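Local atomic coordinates of CaaX farnesyltransferase alpha subunit Ram2 (Aspergillus fumigatus, PDB entry 4L9P), a protein that forms the alpha subunit of a protein prenyltransferase, which probably attaches farnesyl or geranylgeranyl groups to CaaX-motif proteins together with a beta subunit. Residues 301-315 / 326-338. The protein carries 1 engineered substitution. Residues are numbered along the deposited sequence; the frame is centred on the assembly and turned at random.
Sequences VKSSHAIEWLADVYA and EAVKMLTLLKEKY. With EDO (1,2-ethanediol), chain H.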
# COMPACT_ATOMS: atom_id res chain seq x y z
N VAL A 301 -3.90 -34.26 5.45
CA VAL A 301 -4.40 -32.90 5.68
C VAL A 301 -4.91 -32.26 4.42
O VAL A 301 -4.18 -32.16 3.43
CB VAL A 301 -3.25 -32.04 6.26
CG1 VAL A 301 -3.62 -30.53 6.31
CG2 VAL A 301 -2.80 -32.60 7.64
N LYS A 302 -6.15 -31.79 4.44
CA LYS A 302 -6.70 -31.17 3.25
C LYS A 302 -6.71 -29.65 3.33
O LYS A 302 -7.03 -28.99 2.33
CB LYS A 302 -8.13 -31.67 3.04
CG LYS A 302 -8.19 -33.23 2.83
CD LYS A 302 -9.61 -33.74 2.47
CE LYS A 302 -10.02 -34.98 3.29
NZ LYS A 302 -10.21 -34.75 4.82
N SER A 303 -6.39 -29.11 4.49
CA SER A 303 -6.39 -27.64 4.65
C SER A 303 -5.42 -27.16 5.71
O SER A 303 -5.57 -27.54 6.90
CB SER A 303 -7.81 -27.16 5.02
OG SER A 303 -7.81 -25.73 5.18
N SER A 304 -4.44 -26.32 5.33
CA SER A 304 -3.56 -25.72 6.33
C SER A 304 -4.34 -24.77 7.26
O SER A 304 -3.99 -24.58 8.44
CB SER A 304 -2.39 -25.00 5.66
OG SER A 304 -2.87 -23.91 4.87
N HIS A 305 -5.40 -24.16 6.71
CA HIS A 305 -6.23 -23.29 7.53
C HIS A 305 -6.91 -24.01 8.67
O HIS A 305 -7.13 -23.44 9.74
CB HIS A 305 -7.29 -22.59 6.62
CG HIS A 305 -6.64 -22.04 5.39
ND1 HIS A 305 -5.66 -21.07 5.48
CD2 HIS A 305 -6.72 -22.39 4.09
CE1 HIS A 305 -5.18 -20.84 4.28
NE2 HIS A 305 -5.80 -21.61 3.41
N ALA A 306 -7.27 -25.28 8.42
CA ALA A 306 -7.86 -26.12 9.47
C ALA A 306 -6.86 -26.36 10.58
O ALA A 306 -7.22 -26.31 11.74
CB ALA A 306 -8.36 -27.39 8.88
N ILE A 307 -5.59 -26.56 10.22
CA ILE A 307 -4.57 -26.78 11.25
C ILE A 307 -4.38 -25.50 12.06
O ILE A 307 -4.29 -25.55 13.32
CB ILE A 307 -3.20 -27.18 10.62
CG1 ILE A 307 -3.34 -28.46 9.78
CG2 ILE A 307 -2.10 -27.35 11.68
CD1 ILE A 307 -2.05 -28.80 9.07
N GLU A 308 -4.34 -24.32 11.40
CA GLU A 308 -4.17 -23.08 12.16
C GLU A 308 -5.37 -22.80 13.05
O GLU A 308 -5.24 -22.32 14.18
CB GLU A 308 -4.01 -21.95 11.18
CG GLU A 308 -3.72 -20.62 11.90
CD GLU A 308 -3.64 -19.52 10.87
OE1 GLU A 308 -4.13 -19.76 9.72
OE2 GLU A 308 -3.12 -18.43 11.18
N TRP A 309 -6.56 -23.15 12.55
CA TRP A 309 -7.77 -22.99 13.34
C TRP A 309 -7.68 -23.83 14.62
O TRP A 309 -7.97 -23.34 15.73
CB TRP A 309 -8.98 -23.45 12.52
CG TRP A 309 -10.28 -23.02 13.08
CD1 TRP A 309 -10.91 -23.52 14.18
CD2 TRP A 309 -11.12 -21.98 12.57
NE1 TRP A 309 -12.12 -22.85 14.37
CE2 TRP A 309 -12.25 -21.90 13.39
CE3 TRP A 309 -11.01 -21.11 11.46
CZ2 TRP A 309 -13.28 -20.98 13.16
CZ3 TRP A 309 -12.03 -20.20 11.21
CH2 TRP A 309 -13.15 -20.14 12.05
N LEU A 310 -7.27 -25.09 14.45
CA LEU A 310 -7.10 -25.97 15.62
C LEU A 310 -6.04 -25.44 16.60
O LEU A 310 -6.22 -25.54 17.81
CB LEU A 310 -6.78 -27.41 15.18
CG LEU A 310 -7.99 -28.05 14.50
CD1 LEU A 310 -7.64 -29.37 13.81
CD2 LEU A 310 -9.23 -28.19 15.42
N ALA A 311 -4.94 -24.88 16.09
CA ALA A 311 -3.91 -24.38 16.98
C ALA A 311 -4.53 -23.31 17.86
O ALA A 311 -4.26 -23.24 19.04
CB ALA A 311 -2.79 -23.80 16.18
N ASP A 312 -5.33 -22.42 17.24
CA ASP A 312 -5.95 -21.35 18.03
C ASP A 312 -7.00 -21.85 19.01
O ASP A 312 -7.06 -21.34 20.16
CB ASP A 312 -6.56 -20.27 17.12
CG ASP A 312 -5.51 -19.47 16.38
OD1 ASP A 312 -4.33 -19.42 16.82
OD2 ASP A 312 -5.86 -18.86 15.36
N VAL A 313 -7.83 -22.82 18.59
CA VAL A 313 -8.81 -23.40 19.51
C VAL A 313 -8.11 -24.00 20.75
O VAL A 313 -8.53 -23.75 21.89
CB VAL A 313 -9.65 -24.49 18.81
CG1 VAL A 313 -10.38 -25.36 19.83
CG2 VAL A 313 -10.65 -23.82 17.82
N TYR A 314 -7.05 -24.76 20.54
CA TYR A 314 -6.39 -25.45 21.66
C TYR A 314 -5.60 -24.45 22.51
O TYR A 314 -5.47 -24.63 23.74
CB TYR A 314 -5.46 -26.54 21.13
CG TYR A 314 -6.23 -27.75 20.66
CD1 TYR A 314 -7.05 -28.47 21.55
CD2 TYR A 314 -6.14 -28.18 19.35
CE1 TYR A 314 -7.77 -29.59 21.10
CE2 TYR A 314 -6.86 -29.28 18.90
CZ TYR A 314 -7.68 -29.96 19.77
OH TYR A 314 -8.38 -31.05 19.30
N ALA A 315 -5.06 -23.41 21.88
CA ALA A 315 -4.26 -22.41 22.58
C ALA A 315 -5.12 -21.47 23.44
O ALA A 315 -4.76 -21.06 24.56
CB ALA A 315 -3.50 -21.56 21.56
N GLU A 326 -1.13 -29.81 22.34
CA GLU A 326 -1.79 -30.08 21.05
C GLU A 326 -1.69 -28.85 20.12
O GLU A 326 -1.51 -29.04 18.92
CB GLU A 326 -3.25 -30.47 21.24
CG GLU A 326 -3.99 -30.87 19.98
CD GLU A 326 -3.57 -32.22 19.38
OE1 GLU A 326 -3.96 -32.50 18.22
OE2 GLU A 326 -2.83 -32.98 20.02
N ALA A 327 -1.80 -27.63 20.68
CA ALA A 327 -1.63 -26.42 19.88
C ALA A 327 -0.22 -26.41 19.31
O ALA A 327 -0.05 -26.11 18.11
CB ALA A 327 -1.89 -25.15 20.70
N VAL A 328 0.77 -26.74 20.15
CA VAL A 328 2.14 -26.77 19.68
C VAL A 328 2.34 -27.81 18.58
O VAL A 328 3.07 -27.60 17.58
CB VAL A 328 3.13 -26.94 20.84
CG1 VAL A 328 4.54 -27.15 20.30
CG2 VAL A 328 3.07 -25.72 21.75
N LYS A 329 1.70 -28.97 18.72
CA LYS A 329 1.77 -29.95 17.65
C LYS A 329 1.21 -29.40 16.31
O LYS A 329 1.79 -29.67 15.25
CB LYS A 329 0.95 -31.18 18.05
CG LYS A 329 1.01 -32.28 17.05
CD LYS A 329 0.04 -33.42 17.44
CE LYS A 329 0.05 -34.53 16.36
NZ LYS A 329 -0.85 -35.72 16.66
N MET A 330 0.04 -28.73 16.36
CA MET A 330 -0.53 -28.17 15.12
C MET A 330 0.46 -27.18 14.51
O MET A 330 0.67 -27.21 13.29
CB MET A 330 -1.86 -27.49 15.44
CG MET A 330 -2.95 -28.42 15.89
SD MET A 330 -3.36 -29.70 14.66
CE MET A 330 -2.39 -31.13 15.30
N LEU A 331 1.07 -26.33 15.35
CA LEU A 331 1.98 -25.31 14.83
C LEU A 331 3.25 -25.94 14.24
O LEU A 331 3.87 -25.43 13.31
CB LEU A 331 2.28 -24.30 15.92
CG LEU A 331 1.07 -23.40 16.27
CD1 LEU A 331 1.30 -22.78 17.64
CD2 LEU A 331 0.93 -22.21 15.25
N THR A 332 3.67 -27.07 14.84
CA THR A 332 4.78 -27.83 14.32
C THR A 332 4.46 -28.43 12.93
O THR A 332 5.32 -28.40 12.03
CB THR A 332 5.18 -28.91 15.34
OG1 THR A 332 5.58 -28.26 16.55
CG2 THR A 332 6.35 -29.68 14.78
N LEU A 333 3.25 -28.95 12.76
CA LEU A 333 2.86 -29.39 11.42
C LEU A 333 2.95 -28.24 10.39
O LEU A 333 3.37 -28.47 9.27
CB LEU A 333 1.45 -29.97 11.41
CG LEU A 333 1.31 -31.27 12.21
CD1 LEU A 333 -0.15 -31.71 12.29
CD2 LEU A 333 2.11 -32.34 11.52
N LEU A 334 2.51 -27.04 10.78
CA LEU A 334 2.57 -25.89 9.87
C LEU A 334 4.03 -25.54 9.57
O LEU A 334 4.37 -25.33 8.40
CB LEU A 334 1.85 -24.71 10.51
CG LEU A 334 0.32 -24.86 10.47
CD1 LEU A 334 -0.37 -23.92 11.44
CD2 LEU A 334 -0.26 -24.60 9.02
N LYS A 335 4.89 -25.48 10.59
CA LYS A 335 6.22 -25.02 10.35
C LYS A 335 7.05 -26.04 9.58
O LYS A 335 7.95 -25.64 8.82
CB LYS A 335 6.87 -24.57 11.67
CG LYS A 335 7.52 -25.57 12.43
CD LYS A 335 8.15 -24.97 13.73
CE LYS A 335 9.13 -25.98 14.30
NZ LYS A 335 9.64 -25.55 15.56
N GLU A 336 6.75 -27.32 9.72
CA GLU A 336 7.57 -28.34 9.09
C GLU A 336 7.07 -28.77 7.73
O GLU A 336 7.87 -29.18 6.89
CB GLU A 336 7.74 -29.57 10.01
CG GLU A 336 8.53 -29.23 11.29
CD GLU A 336 8.81 -30.37 12.19
OE1 GLU A 336 8.18 -31.43 11.99
OE2 GLU A 336 9.68 -30.18 13.09
N LYS A 337 5.77 -28.72 7.53
CA LYS A 337 5.17 -29.34 6.33
C LYS A 337 4.19 -28.44 5.60
O LYS A 337 4.31 -28.25 4.39
CB LYS A 337 4.38 -30.61 6.72
CG LYS A 337 5.18 -31.78 7.08
CD LYS A 337 4.32 -33.09 7.07
CE LYS A 337 3.71 -33.50 5.69
NZ LYS A 337 3.34 -35.02 5.64
N TYR A 338 3.21 -27.89 6.32
CA TYR A 338 2.02 -27.40 5.59
C TYR A 338 2.05 -25.88 5.29
O TYR A 338 1.31 -25.46 4.39
CB TYR A 338 0.76 -27.79 6.36
CG TYR A 338 0.60 -29.29 6.33
CD1 TYR A 338 0.40 -29.97 5.13
CD2 TYR A 338 0.77 -30.04 7.48
CE1 TYR A 338 0.30 -31.36 5.09
CE2 TYR A 338 0.69 -31.41 7.45
CZ TYR A 338 0.44 -32.06 6.25
OH TYR A 338 0.38 -33.42 6.26
C1 EDO H . 0.26 -22.84 2.12
O1 EDO H . 1.37 -23.69 2.41
C2 EDO H . -0.28 -23.27 0.75
O2 EDO H . -0.84 -24.61 0.79
O HOH W 1 -1.06 -34.59 4.19
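Ile307, Tyr338 and Met330 bury the most surface where helices 304-317 and 323-338 pack as an antiparallel helical hairpin in the all-helical alpha subunit. The axes of segments 304-315 and 326-338 come within 8.0 Å, and their N-to-C directions differ by 158°. Ile307 is a knob in a hole made by Met330, Leu333, Leu334 and Tyr338. Its two branches divide the work. CG2 lies anti to the backbone N and comes within 3.2 Å of Met330 O, a close approach of a methyl to a backbone carbonyl oxygen. It also packs on Leu334 CG. CD1 reaches obliquely to the Tyr338 ring, 3.5 Å from CD2 of that residue. The two side chains cross at about a right angle.

Met330 is bent at chi2 (-60°), and its SD lies near both Ile307 CG2 and Leu310 CB. Its CB touches Ala311 CB at 3.9 Å. The backbones are close here: Ala311 CA and Ala327 CA are 4.2 Å apart, and the methyl of Ala327 lies against Ala311 O and Ala315. Farther on, Glu326 CG sits over a face of the Tyr314 ring in a CH-pi contact, 3.6 Å from the centroid.

Helix 343-362 touches Leu331 and Leu334. Ile82 of the beta subunit packs on Val301, Ser304 and Tyr338, so this end of the hairpin adjoins the subunit interface. There the Tyr338 ring is sandwiched, with Val301 CB over one face and Lys337 CB over the opposite one. A water links the two segments, accepting from Val301 N and lying 2.8 Å from Tyr338 OH.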